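PDB 6QDI: PA14 domain-containing protein, which probably senses plant-biomass polysaccharides outside the cell through tandem calcium-binding PA14 domains, as part of a membrane-bound RsgI-type anti-sigma factor. Local coordinates for residues A[165-170]-A[261-266]; A[170-175]-A[187-192]; A[219-224]-A[268-273]; A[228-233]-A[257-262]. All blocks are in the same frame, centred on the assembly; numbering follows the deposited sequence.

Contact 1. Residues A[165-170]-A[261-266]; sequences DNLTNP and MLLYRN. With CA (calcium ion), chain E.
Arg265 reaches from strand 257-266 to Asp165 in the loop between strands 157-162 and 170-176, and polar bonds carry most of the contact. Its NE donates to the backbone O of Asp165 (2.9 Å), while NH2 meets Asp165 OD1 at 3.1 Å in a salt bridge; a weak bond also runs from NH2 to that same backbone O. The guanidinium thus takes hold side-on, through NE and one NH. It does not lie flat against the carboxylate: the two planes stand 86° apart, and NH2 comes to OD1 from above the carboxylate plane. A bend at chi3 (-51°) sets NE facing the carbonyl. Arginine suits the place because its several N-H groups can serve a carbonyl and a carboxylate together, with NH1 left to bond Trp237 O.

Strand 257-266 belongs to one sheet of the second PA14 domain, and its far end enters a calcium site. There Asn266 OD1 binds the metal at 2.4 Å, while its ND2 donates to Leu269 O.

Apolar packing is confined to two leucines. In one of the two modelled conformers of Leu263, Leu167 CD1 lies 3.9 Å from its CG, the side chains then crossing at about a right angle, and Trp237 touches both.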
loop_
_atom_site.group_PDB
_atom_site.type_symbol
_atom_site.label_atom_id
_atom_site.label_comp_id
_atom_site.label_asym_id
_atom_site.label_seq_id
_atom_site.Cartn_x
_atom_site.Cartn_y
_atom_site.Cartn_z
ATOM N N ASP A 165 11.388 12.783 15.667
ATOM C CA ASP A 165 11.138 13.375 14.340
ATOM C C ASP A 165 12.319 14.117 13.745
ATOM O O ASP A 165 12.184 14.685 12.679
ATOM C CB ASP A 165 9.836 14.178 14.369
ATOM C CG ASP A 165 9.934 15.460 15.089
ATOM O OD1 ASP A 165 11.058 15.983 15.253
ATOM O OD2 ASP A 165 8.875 16.020 15.471
ATOM N N ASN A 166 13.461 14.108 14.441
ATOM C CA ASN A 166 14.599 14.921 14.079
ATOM C C ASN A 166 15.849 14.080 13.833
ATOM O O ASN A 166 16.965 14.560 14.047
ATOM C CB ASN A 166 14.869 15.991 15.140
ATOM C CG ASN A 166 15.334 15.393 16.453
ATOM O OD1 ASN A 166 15.219 14.187 16.638
ATOM N ND2 ASN A 166 15.888 16.201 17.337
ATOM N N LEU A 167 15.683 12.847 13.361
ATOM C CA LEU A 167 16.805 11.972 13.008
ATOM C C LEU A 167 17.654 11.625 14.221
ATOM O O LEU A 167 18.851 11.450 14.121
ATOM C CB LEU A 167 17.662 12.530 11.863
ATOM C CG LEU A 167 16.873 12.825 10.579
ATOM C CD1 LEU A 167 17.760 13.538 9.556
ATOM C CD2 LEU A 167 16.281 11.563 9.914
ATOM N N THR A 168 16.993 11.435 15.368
ATOM C CA THR A 168 17.672 10.963 16.598
ATOM C C THR A 168 16.867 9.832 17.233
ATOM O O THR A 168 15.697 9.577 16.887
ATOM C CB THR A 168 17.925 12.088 17.626
ATOM O OG1 THR A 168 16.675 12.510 18.193
ATOM C CG2 THR A 168 18.648 13.238 16.963
ATOM N N ASN A 169 17.516 9.136 18.157
ATOM C CA ASN A 169 16.957 7.951 18.823
ATOM C C ASN A 169 16.730 6.807 17.837
ATOM O O ASN A 169 15.598 6.337 17.640
ATOM C CB ASN A 169 15.710 8.266 19.647
ATOM C CG ASN A 169 15.475 7.252 20.762
ATOM O OD1 ASN A 169 16.306 6.376 21.012
ATOM N ND2 ASN A 169 14.321 7.339 21.411
ATOM N N PRO A 170 17.799 6.356 17.181
ATOM C CA PRO A 170 17.666 5.289 16.191
ATOM C C PRO A 170 17.176 3.984 16.838
ATOM O O PRO A 170 17.623 3.605 17.916
ATOM C CB PRO A 170 19.105 5.085 15.687
ATOM C CG PRO A 170 19.967 5.578 16.825
ATOM C CD PRO A 170 19.216 6.752 17.357
ATOM N N MET A 261 20.684 10.740 -0.542
ATOM C CA MET A 261 20.296 10.753 0.879
ATOM C C MET A 261 18.920 11.403 0.913
ATOM O O MET A 261 18.746 12.548 0.488
ATOM C CB MET A 261 21.282 11.528 1.739
ATOM C CG MET A 261 20.888 11.542 3.214
ATOM S SD MET A 261 22.014 12.432 4.270
ATOM C CE MET A 261 23.492 11.517 4.127
ATOM N N LEU A 262 17.931 10.642 1.389
ATOM C CA LEU A 262 16.552 11.102 1.479
ATOM C C LEU A 262 16.187 11.081 2.947
ATOM O O LEU A 262 16.221 10.021 3.600
ATOM C CB LEU A 262 15.629 10.235 0.637
ATOM C CG LEU A 262 14.148 10.533 0.724
ATOM C CD1 LEU A 262 13.797 11.906 0.264
ATOM C CD2 LEU A 262 13.373 9.497 -0.054
ATOM N N LEU A 263 15.859 12.254 3.480
ATOM C CA LEU A 263 15.456 12.403 4.883
ATOM C C LEU A 263 13.958 12.679 4.908
ATOM O O LEU A 263 13.453 13.417 4.079
ATOM C CB LEU A 263 16.192 13.583 5.544
ATOM C CG LEU A 263 17.722 13.554 5.617
ATOM C CD1 LEU A 263 18.286 12.159 5.812
ATOM C CD2 LEU A 263 18.404 14.175 4.408
ATOM N N TYR A 264 13.281 12.067 5.872
ATOM C CA TYR A 264 11.831 12.134 5.960
ATOM C C TYR A 264 11.392 12.261 7.400
ATOM O O TYR A 264 12.004 11.650 8.277
ATOM C CB TYR A 264 11.242 10.830 5.333
ATOM C CG TYR A 264 9.799 10.681 5.724
ATOM C CD1 TYR A 264 8.812 11.512 5.181
ATOM C CD2 TYR A 264 9.454 9.872 6.775
ATOM C CE1 TYR A 264 7.540 11.511 5.695
ATOM C CE2 TYR A 264 8.185 9.898 7.295
ATOM C CZ TYR A 264 7.230 10.731 6.762
ATOM O OH TYR A 264 5.958 10.732 7.322
ATOM N N ARG A 265 10.292 12.992 7.647
ATOM C CA ARG A 265 9.713 13.006 8.974
ATOM C C ARG A 265 8.192 13.101 8.938
ATOM O O ARG A 265 7.596 13.731 8.042
ATOM C CB ARG A 265 10.250 14.179 9.793
ATOM C CG ARG A 265 9.788 15.520 9.306
ATOM C CD ARG A 265 10.656 16.660 9.671
ATOM N NE ARG A 265 10.985 16.749 11.063
ATOM C CZ ARG A 265 11.398 17.871 11.641
ATOM N NH1 ARG A 265 11.434 19.005 10.976
ATOM N NH2 ARG A 265 11.736 17.836 12.914
ATOM N N ASN A 266 7.604 12.494 9.959
ATOM C CA ASN A 266 6.213 12.773 10.344
ATOM C C ASN A 266 6.299 13.525 11.660
ATOM O O ASN A 266 6.977 13.086 12.588
ATOM C CB ASN A 266 5.412 11.485 10.540
ATOM C CG ASN A 266 3.915 11.754 10.673
ATOM O OD1 ASN A 266 3.468 12.897 10.561
ATOM N ND2 ASN A 266 3.136 10.718 10.902
HETATM CA CA CA E . 1.974 14.289 9.252
#

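Contact 2. Residues A[170-175]-A[187-192]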
loop_
_atom_site.group_PDB
_atom_site.type_symbol
_atom_site.label_atom_id
_atom_site.label_comp_id
_atom_site.label_asym_id
_atom_site.label_seq_id
_atom_site.Cartn_x
_atom_site.Cartn_y
_atom_site.Cartn_z
ATOM N N PRO A 170 17.799 6.356 17.181
ATOM C CA PRO A 170 17.666 5.289 16.191
ATOM C C PRO A 170 17.176 3.984 16.838
ATOM O O PRO A 170 17.623 3.605 17.916
ATOM C CB PRO A 170 19.105 5.085 15.687
ATOM C CG PRO A 170 19.967 5.578 16.825
ATOM C CD PRO A 170 19.216 6.752 17.357
ATOM N N LYS A 171 16.312 3.273 16.128
ATOM C CA LYS A 171 15.764 1.977 16.620
ATOM C C LYS A 171 15.939 0.819 15.646
ATOM O O LYS A 171 15.850 -0.320 16.065
ATOM C CB LYS A 171 14.294 2.103 16.988
ATOM C CG LYS A 171 13.974 3.064 18.130
ATOM C CD LYS A 171 14.568 2.612 19.481
ATOM C CE LYS A 171 14.329 3.632 20.558
ATOM N NZ LYS A 171 14.757 3.133 21.877
ATOM N N GLU A 172 16.200 1.069 14.365
ATOM C CA GLU A 172 16.264 -0.031 13.427
ATOM C C GLU A 172 17.011 0.422 12.180
ATOM O O GLU A 172 16.935 1.616 11.812
ATOM C CB GLU A 172 14.855 -0.461 13.046
ATOM C CG GLU A 172 14.736 -1.825 12.379
ATOM C CD GLU A 172 13.295 -2.195 12.125
ATOM O OE1 GLU A 172 12.597 -2.391 13.107
ATOM O OE2 GLU A 172 12.839 -2.206 10.955
ATOM N N LYS A 173 17.643 -0.533 11.502
ATOM C CA LYS A 173 18.254 -0.293 10.213
ATOM C C LYS A 173 18.030 -1.496 9.348
ATOM O O LYS A 173 17.745 -2.588 9.851
ATOM C CB LYS A 173 19.738 0.035 10.340
ATOM C CG LYS A 173 20.609 -1.016 10.979
ATOM C CD LYS A 173 22.024 -0.502 11.236
ATOM C CE LYS A 173 22.923 -1.625 11.739
ATOM N NZ LYS A 173 22.516 -2.107 13.085
ATOM N N GLY A 174 18.198 -1.318 8.044
ATOM C CA GLY A 174 17.939 -2.396 7.109
ATOM C C GLY A 174 17.941 -1.896 5.695
ATOM O O GLY A 174 18.535 -0.856 5.405
ATOM N N ILE A 175 17.284 -2.634 4.802
ATOM C CA ILE A 175 17.114 -2.275 3.399
ATOM C C ILE A 175 15.620 -2.192 3.076
ATOM O O ILE A 175 14.858 -3.103 3.410
ATOM C CB ILE A 175 17.840 -3.270 2.470
ATOM C CG1 ILE A 175 19.352 -3.141 2.674
ATOM C CG2 ILE A 175 17.446 -2.981 1.001
ATOM C CD1 ILE A 175 20.171 -4.192 1.982
ATOM N N SER A 187 3.685 3.640 12.334
ATOM C CA SER A 187 5.115 3.888 12.249
ATOM C C SER A 187 5.764 2.924 11.279
ATOM O O SER A 187 5.147 1.963 10.819
ATOM C CB SER A 187 5.740 3.765 13.635
ATOM O OG SER A 187 5.186 4.762 14.456
ATOM N N PRO A 188 7.066 3.123 10.958
ATOM C CA PRO A 188 7.657 2.262 9.924
ATOM C C PRO A 188 7.971 0.849 10.371
ATOM O O PRO A 188 8.226 0.001 9.516
ATOM C CB PRO A 188 8.942 3.051 9.523
ATOM C CG PRO A 188 8.592 4.469 9.832
ATOM C CD PRO A 188 7.860 4.352 11.151
ATOM N N SER A 189 7.967 0.626 11.682
ATOM C CA SER A 189 8.229 -0.674 12.272
ATOM C C SER A 189 7.610 -0.635 13.642
ATOM O O SER A 189 7.470 0.449 14.230
ATOM C CB SER A 189 9.736 -0.931 12.400
ATOM O OG SER A 189 9.949 -2.116 13.101
ATOM N N LYS A 190 7.294 -1.795 14.201
ATOM C CA LYS A 190 6.897 -1.854 15.609
ATOM C C LYS A 190 8.020 -1.437 16.535
ATOM O O LYS A 190 7.745 -1.178 17.701
ATOM C CB LYS A 190 6.362 -3.237 16.005
ATOM C CG LYS A 190 5.001 -3.540 15.411
ATOM C CD LYS A 190 4.598 -4.962 15.700
ATOM C CE LYS A 190 3.288 -5.339 15.043
ATOM N NZ LYS A 190 2.147 -5.139 15.931
ATOM N N SER A 191 9.271 -1.377 16.062
ATOM C CA SER A 191 10.349 -0.848 16.883
ATOM C C SER A 191 10.269 0.655 17.103
ATOM O O SER A 191 10.983 1.195 17.928
ATOM C CB SER A 191 11.701 -1.194 16.255
ATOM O OG SER A 191 11.860 -0.533 15.016
ATOM N N ILE A 192 9.383 1.334 16.361
ATOM C CA ILE A 192 9.179 2.787 16.408
ATOM C C ILE A 192 7.853 3.057 17.089
ATOM O O ILE A 192 6.801 2.587 16.655
ATOM C CB ILE A 192 9.254 3.397 14.999
ATOM C CG1 ILE A 192 10.629 3.124 14.377
ATOM C CG2 ILE A 192 8.909 4.865 14.989
ATOM C CD1 ILE A 192 11.780 3.944 14.964
#
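A type I beta turn from Ser189 to Ile192, in the loop between strands 180-184 and 198-207, meets strand 170-176 at a classic beta bulge, where Lys171 and Glu172 both face Tyr161. Glu172 carries the polar part. Its CG lies anti to the backbone N (chi1 -164°) and the chain runs on extended, bringing the carboxylate to the turn. There OE1 accepts two hydrogen bonds, from Ser189 OG at 2.7 Å and from Ser191 OG at 2.8 Å. The donors approach differently: Ser189 comes on the syn side, close to the carboxylate plane, whereas Ser191 stands above that plane. With the other oxygen, OE2, bonded to the hydroxyl of Tyr159, both ends of the carboxylate are held and its rotation should be restricted.

Serine is apt at both turn positions, being short, with a hydroxyl that reaches the carboxylate from the turn. Ser189 OG also accepts from Ser191 N at 3.1 Å in a nearly straight bond (172°), and the turn itself is closed by Ile192 N bonding to Ser189 O.

Beside this polar cluster, Lys171 packs by its aliphatic root. CB touches Ile192 CD1 at 3.7 Å and CG lies 3.5 Å from Ser191 O; a bend at chi2 (-65°) turns CD off, and the remaining chain runs away from Ser191. Ile192 is buried against Tyr161 and Phe198, a place that suits an apolar side chain. The bond from Ser189 OG to the backbone N two residues on is the mark of an ST turn, here built into the beginning of the beta turn.

Contact 3. Residues A[219-224]-A[268-273]; sequences SYDDGA and GLAGSI. With CA (calcium ion), chain E.
Ile273 lays CD1 against Tyr220 CB (3.9 Å) and, more loosely, Ala224 CB. Phe181, Trp183 and Val218 also touch this isoleucine, so a branched apolar side chain suits the buried spot.

Strands 212-220 and 271-279 are antiparallel here. Tyr220 and Ile273 form a non-hydrogen-bonded pair, followed by the hydrogen-bonded pair Asp221 and Ser272, where Asp221 N bonds to Ser272 O (2.9 Å) and Ser272 N to Asp221 O. On their side of the sheet, a water joins Asp221 OD2 to Ser272 OG, 2.8 Å from each.

At Asp221 and Asp222, linked by a cis peptide, the chain turns a corner and presents both carboxylates to a calcium ion. A cis-linked Asp-Asp pair at a calcium ion is known from the sugar-binding PA14 domains of yeast adhesins, and this site is consistent with that type. Asp221 OD1 and Asp222 OD2 each bind the metal at 2.4 Å, and the backbone oxygens of Gly268 and Ala270 at 2.3 Å; Asn266 is a further ligand, while Asp222 OD1 is hydrogen-bonded to Thr267 OG1. Asp221 OD1 lies only 3.0 Å from Ala270 O, a close approach of two acceptors that the shared cation makes tolerable. Glycine suits position 268, whose backbone angles leave no room for a side chain beside the preceding carbonyl O.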
loop_
_atom_site.group_PDB
_atom_site.type_symbol
_atom_site.label_atom_id
_atom_site.label_comp_id
_atom_site.label_asym_id
_atom_site.label_seq_id
_atom_site.Cartn_x
_atom_site.Cartn_y
_atom_site.Cartn_z
ATOM N N SER A 219 7.125 13.093 -2.813
ATOM C CA SER A 219 5.812 13.432 -2.232
ATOM C C SER A 219 5.867 13.052 -0.764
ATOM O O SER A 219 6.274 11.964 -0.448
ATOM C CB SER A 219 4.737 12.645 -2.939
ATOM O OG SER A 219 4.699 12.917 -4.313
ATOM N N TYR A 220 5.485 13.956 0.120
ATOM C CA TYR A 220 5.741 13.787 1.560
ATOM C C TYR A 220 4.590 14.313 2.400
ATOM O O TYR A 220 3.911 15.299 2.029
ATOM C CB TYR A 220 7.067 14.499 1.986
ATOM C CG TYR A 220 7.109 15.967 1.621
ATOM C CD1 TYR A 220 7.561 16.395 0.393
ATOM C CD2 TYR A 220 6.643 16.965 2.492
ATOM C CE1 TYR A 220 7.523 17.731 0.014
ATOM C CE2 TYR A 220 6.656 18.300 2.115
ATOM C CZ TYR A 220 7.061 18.679 0.878
ATOM O OH TYR A 220 7.061 19.992 0.448
ATOM N N ASP A 221 4.465 13.678 3.565
ATOM C CA ASP A 221 3.640 14.194 4.659
ATOM C C ASP A 221 4.486 13.842 5.887
ATOM O O ASP A 221 4.527 12.658 6.237
ATOM C CB ASP A 221 2.292 13.483 4.722
ATOM C CG ASP A 221 1.494 13.835 5.946
ATOM O OD1 ASP A 221 2.087 14.461 6.894
ATOM O OD2 ASP A 221 0.299 13.497 5.986
ATOM N N ASP A 222 5.254 14.770 6.485
ATOM C CA ASP A 222 5.139 16.203 6.354
ATOM C C ASP A 222 6.432 16.996 6.260
ATOM O O ASP A 222 6.369 18.216 6.202
ATOM C CB ASP A 222 4.199 16.792 7.435
ATOM C CG ASP A 222 4.625 16.422 8.805
ATOM O OD1 ASP A 222 5.630 17.022 9.299
ATOM O OD2 ASP A 222 4.012 15.531 9.444
ATOM N N GLY A 223 7.577 16.331 6.193
ATOM C CA GLY A 223 8.818 17.014 5.851
ATOM C C GLY A 223 9.756 16.058 5.149
ATOM O O GLY A 223 9.726 14.844 5.407
ATOM N N ALA A 224 10.581 16.598 4.259
ATOM C CA ALA A 224 11.534 15.788 3.520
ATOM C C ALA A 224 12.624 16.662 2.984
ATOM O O ALA A 224 12.430 17.840 2.689
ATOM C CB ALA A 224 10.879 15.031 2.386
ATOM N N GLY A 268 3.198 14.693 13.036
ATOM C CA GLY A 268 1.886 14.549 13.630
ATOM C C GLY A 268 0.890 14.075 12.552
ATOM O O GLY A 268 1.033 14.351 11.360
ATOM N N LEU A 269 -0.175 13.431 13.014
ATOM C CA LEU A 269 -1.208 12.889 12.147
ATOM C C LEU A 269 -0.575 11.911 11.153
ATOM O O LEU A 269 0.242 11.084 11.551
ATOM C CB LEU A 269 -2.046 13.993 11.472
ATOM C CG LEU A 269 -2.617 15.093 12.357
ATOM C CD1 LEU A 269 -3.472 16.031 11.504
ATOM C CD2 LEU A 269 -3.465 14.507 13.452
ATOM N N ALA A 270 -1.024 11.894 9.897
ATOM C CA ALA A 270 -0.595 10.859 8.995
ATOM C C ALA A 270 0.828 11.047 8.498
ATOM O O ALA A 270 1.425 12.129 8.636
ATOM C CB ALA A 270 -1.580 10.787 7.819
ATOM N N GLY A 271 1.371 9.987 7.905
ATOM C CA GLY A 271 2.733 10.002 7.364
ATOM C C GLY A 271 2.812 9.220 6.078
ATOM O O GLY A 271 2.242 8.121 5.966
ATOM N N SER A 272 3.553 9.775 5.111
ATOM C CA SER A 272 3.716 9.129 3.802
ATOM C C SER A 272 4.911 9.762 3.108
ATOM O O SER A 272 5.256 10.925 3.375
ATOM C CB SER A 272 2.432 9.267 2.953
ATOM O OG SER A 272 2.091 10.640 2.770
ATOM N N ILE A 273 5.538 8.982 2.230
ATOM C CA ILE A 273 6.673 9.474 1.464
ATOM C C ILE A 273 6.850 8.553 0.262
ATOM O O ILE A 273 6.874 7.327 0.405
ATOM C CB ILE A 273 7.968 9.583 2.322
ATOM C CG1 ILE A 273 9.163 9.956 1.523
ATOM C CG2 ILE A 273 8.301 8.305 3.039
ATOM C CD1 ILE A 273 9.369 11.379 1.291
HETATM CA CA CA E . 1.974 14.289 9.252
HETATM O O HOH W 1 -0.108 11.218 4.354
#

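Contact 4. Residues A[228-233]-A[257-262]; sequences IDRQLL and RVEVML
Arg230, in the type I' beta turn from Ile228 to Gln231, joins its charged end to that of Glu259 on strand 257-266. The arginine chain is extended from CG to NE, and the glutamate, CG anti to the backbone N, is extended as well. They cross obliquely, with the guanidinium presenting NE and NH2 side-on, one to each carboxylate oxygen. Arg230 NE to Glu259 OE1 is short (2.7 Å) and almost straight (176°), on the syn side of that oxygen; NH2 reaches the syn lone pair of OE2 at 3.2 Å. The two planes remain 57° apart, so the pairing is twisted rather than flat.

Asp229 turns its carboxylate back to the strand: chi1 (-70°) sets CG beside the backbone N, and OD1 accepts the N-H of Glu259 at 2.8 Å, from above the carboxylate plane, while Asp229 N donates to Glu259 O, also at 2.8 Å. An aspartate here accepts the strand N-H in place of a backbone carbonyl. Its OD2 receives a bond from a water that also donates to Arg257 O, and a second water links Arg230 N with Glu259 O.

Ile228 supplies the apolar side. Its CG2, anti to the backbone N, meets Val258 CG1 at 3.5 Å, and its CD1 lies more loosely at 4.3 Å from Val260 CG2; branched side chains fill this buried face well. The turn links strand 223-228 to strand 231-240, and strand 257-266 lies between 223-228 and 198-207, whose Phe205 and Ile206 touch Glu259 and Val260.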
loop_
_atom_site.group_PDB
_atom_site.type_symbol
_atom_site.label_atom_id
_atom_site.label_comp_id
_atom_site.label_asym_id
_atom_site.label_seq_id
_atom_site.Cartn_x
_atom_site.Cartn_y
_atom_site.Cartn_z
ATOM N N ILE A 228 21.203 14.795 -3.771
ATOM C CA ILE A 228 21.585 14.066 -4.981
ATOM C C ILE A 228 23.028 14.482 -5.257
ATOM O O ILE A 228 23.308 15.681 -5.470
ATOM C CB ILE A 228 20.646 14.473 -6.164
ATOM C CG1 ILE A 228 19.235 13.951 -5.947
ATOM C CG2 ILE A 228 21.230 14.081 -7.474
ATOM C CD1 ILE A 228 19.066 12.463 -5.951
ATOM N N ASP A 229 23.936 13.514 -5.225
ATOM C CA ASP A 229 25.360 13.813 -5.394
ATOM C C ASP A 229 25.824 14.932 -4.485
ATOM O O ASP A 229 26.592 15.820 -4.850
ATOM C CB ASP A 229 25.722 14.034 -6.855
ATOM C CG ASP A 229 25.656 12.762 -7.673
ATOM O OD1 ASP A 229 25.873 11.661 -7.106
ATOM O OD2 ASP A 229 25.419 12.861 -8.909
ATOM N N ARG A 230 25.363 14.883 -3.226
ATOM C CA ARG A 230 25.759 15.806 -2.149
ATOM C C ARG A 230 25.368 17.252 -2.421
ATOM O O ARG A 230 25.939 18.158 -1.823
ATOM C CB ARG A 230 27.229 15.653 -1.783
ATOM C CG ARG A 230 27.536 14.228 -1.447
ATOM C CD ARG A 230 28.933 14.071 -0.888
ATOM N NE ARG A 230 29.231 12.672 -0.749
ATOM C CZ ARG A 230 30.463 12.223 -0.552
ATOM N NH1 ARG A 230 31.480 13.052 -0.247
ATOM N NH2 ARG A 230 30.671 10.932 -0.623
ATOM N N GLN A 231 24.327 17.435 -3.232
ATOM C CA GLN A 231 23.673 18.739 -3.415
ATOM C C GLN A 231 22.260 18.638 -2.887
ATOM O O GLN A 231 21.542 17.653 -3.182
ATOM C CB GLN A 231 23.628 19.087 -4.901
ATOM C CG GLN A 231 24.997 19.233 -5.540
ATOM C CD GLN A 231 25.776 20.420 -5.016
ATOM O OE1 GLN A 231 25.218 21.463 -4.667
ATOM N NE2 GLN A 231 27.088 20.264 -4.954
ATOM N N LEU A 232 21.853 19.618 -2.082
ATOM C CA LEU A 232 20.530 19.599 -1.491
ATOM C C LEU A 232 19.547 20.171 -2.512
ATOM O O LEU A 232 19.483 21.377 -2.752
ATOM C CB LEU A 232 20.543 20.408 -0.221
ATOM C CG LEU A 232 19.206 20.547 0.509
ATOM C CD1 LEU A 232 18.643 19.207 0.930
ATOM C CD2 LEU A 232 19.446 21.443 1.712
ATOM N N LEU A 233 18.830 19.288 -3.196
ATOM C CA LEU A 233 17.975 19.684 -4.298
ATOM C C LEU A 233 16.544 19.948 -3.885
ATOM O O LEU A 233 15.851 20.687 -4.567
ATOM C CB LEU A 233 17.996 18.704 -5.462
ATOM C CG LEU A 233 19.364 18.474 -6.080
ATOM C CD1 LEU A 233 19.203 17.595 -7.320
ATOM C CD2 LEU A 233 20.116 19.781 -6.413
ATOM N N ARG A 257 26.065 6.282 -11.271
ATOM C CA ARG A 257 25.653 6.087 -9.894
ATOM C C ARG A 257 25.463 7.455 -9.291
ATOM O O ARG A 257 26.392 8.255 -9.180
ATOM C CB ARG A 257 26.666 5.242 -9.118
ATOM C CG ARG A 257 26.486 3.767 -9.350
ATOM C CD ARG A 257 27.669 2.940 -8.889
ATOM N NE ARG A 257 28.183 3.310 -7.567
ATOM C CZ ARG A 257 27.798 2.833 -6.379
ATOM N NH1 ARG A 257 28.369 3.296 -5.284
ATOM N NH2 ARG A 257 26.801 1.963 -6.249
ATOM N N VAL A 258 24.221 7.741 -8.902
ATOM C CA VAL A 258 23.828 8.999 -8.293
ATOM C C VAL A 258 23.706 8.764 -6.803
ATOM O O VAL A 258 22.900 7.946 -6.356
ATOM C CB VAL A 258 22.479 9.496 -8.909
ATOM C CG1 VAL A 258 22.008 10.736 -8.214
ATOM C CG2 VAL A 258 22.590 9.640 -10.415
ATOM N N GLU A 259 24.522 9.432 -6.006
ATOM C CA GLU A 259 24.482 9.272 -4.538
ATOM C C GLU A 259 23.208 9.911 -4.005
ATOM O O GLU A 259 22.901 11.040 -4.339
ATOM C CB GLU A 259 25.711 9.902 -3.916
ATOM C CG GLU A 259 25.905 9.571 -2.443
ATOM C CD GLU A 259 27.164 10.234 -1.861
ATOM O OE1 GLU A 259 27.144 10.898 -0.781
ATOM O OE2 GLU A 259 28.193 10.125 -2.439
ATOM N N VAL A 260 22.465 9.185 -3.158
ATOM C CA VAL A 260 21.206 9.704 -2.632
ATOM C C VAL A 260 21.197 9.653 -1.124
ATOM O O VAL A 260 21.546 8.628 -0.510
ATOM C CB VAL A 260 20.000 8.975 -3.235
ATOM C CG1 VAL A 260 19.983 7.493 -3.025
ATOM C CG2 VAL A 260 18.680 9.586 -2.807
ATOM N N MET A 261 20.684 10.740 -0.542
ATOM C CA MET A 261 20.296 10.753 0.879
ATOM C C MET A 261 18.920 11.403 0.913
ATOM O O MET A 261 18.746 12.548 0.488
ATOM C CB MET A 261 21.282 11.528 1.739
ATOM C CG MET A 261 20.888 11.542 3.214
ATOM S SD MET A 261 22.014 12.432 4.270
ATOM C CE MET A 261 23.492 11.517 4.127
ATOM N N LEU A 262 17.931 10.642 1.389
ATOM C CA LEU A 262 16.552 11.102 1.479
ATOM C C LEU A 262 16.187 11.081 2.947
ATOM O O LEU A 262 16.221 10.021 3.600
ATOM C CB LEU A 262 15.629 10.235 0.637
ATOM C CG LEU A 262 14.148 10.533 0.724
ATOM C CD1 LEU A 262 13.797 11.906 0.264
ATOM C CD2 LEU A 262 13.373 9.497 -0.054
HETATM O O HOH W 2 26.543 10.836 -10.342
HETATM O O HOH W 3 23.745 12.849 -2.044
#

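Overall arrangement
All four contacts fall in the second PA14 domain. From the N terminus, the loop 165-170 opens contact 1, which closes only at 261-266. Within this long span contact 2 closes a short loop, tying strand 170-176 to the turn at 187-192; the two share Pro170. Contact 3 opens at 219-224, still inside contact 1, and closes beyond it at 268-273, so the two cross. They meet at one calcium ion, and Tyr264 OH probably bonds to Asp221 O. Contact 4, 228-233 with 257-262, nests inside contact 3 and ends on the strand that contact 1 uses. Strand 257-266 thus runs from the hairpin turn to the metal, where contact 3 brings in strand 271-279 of the other sheet.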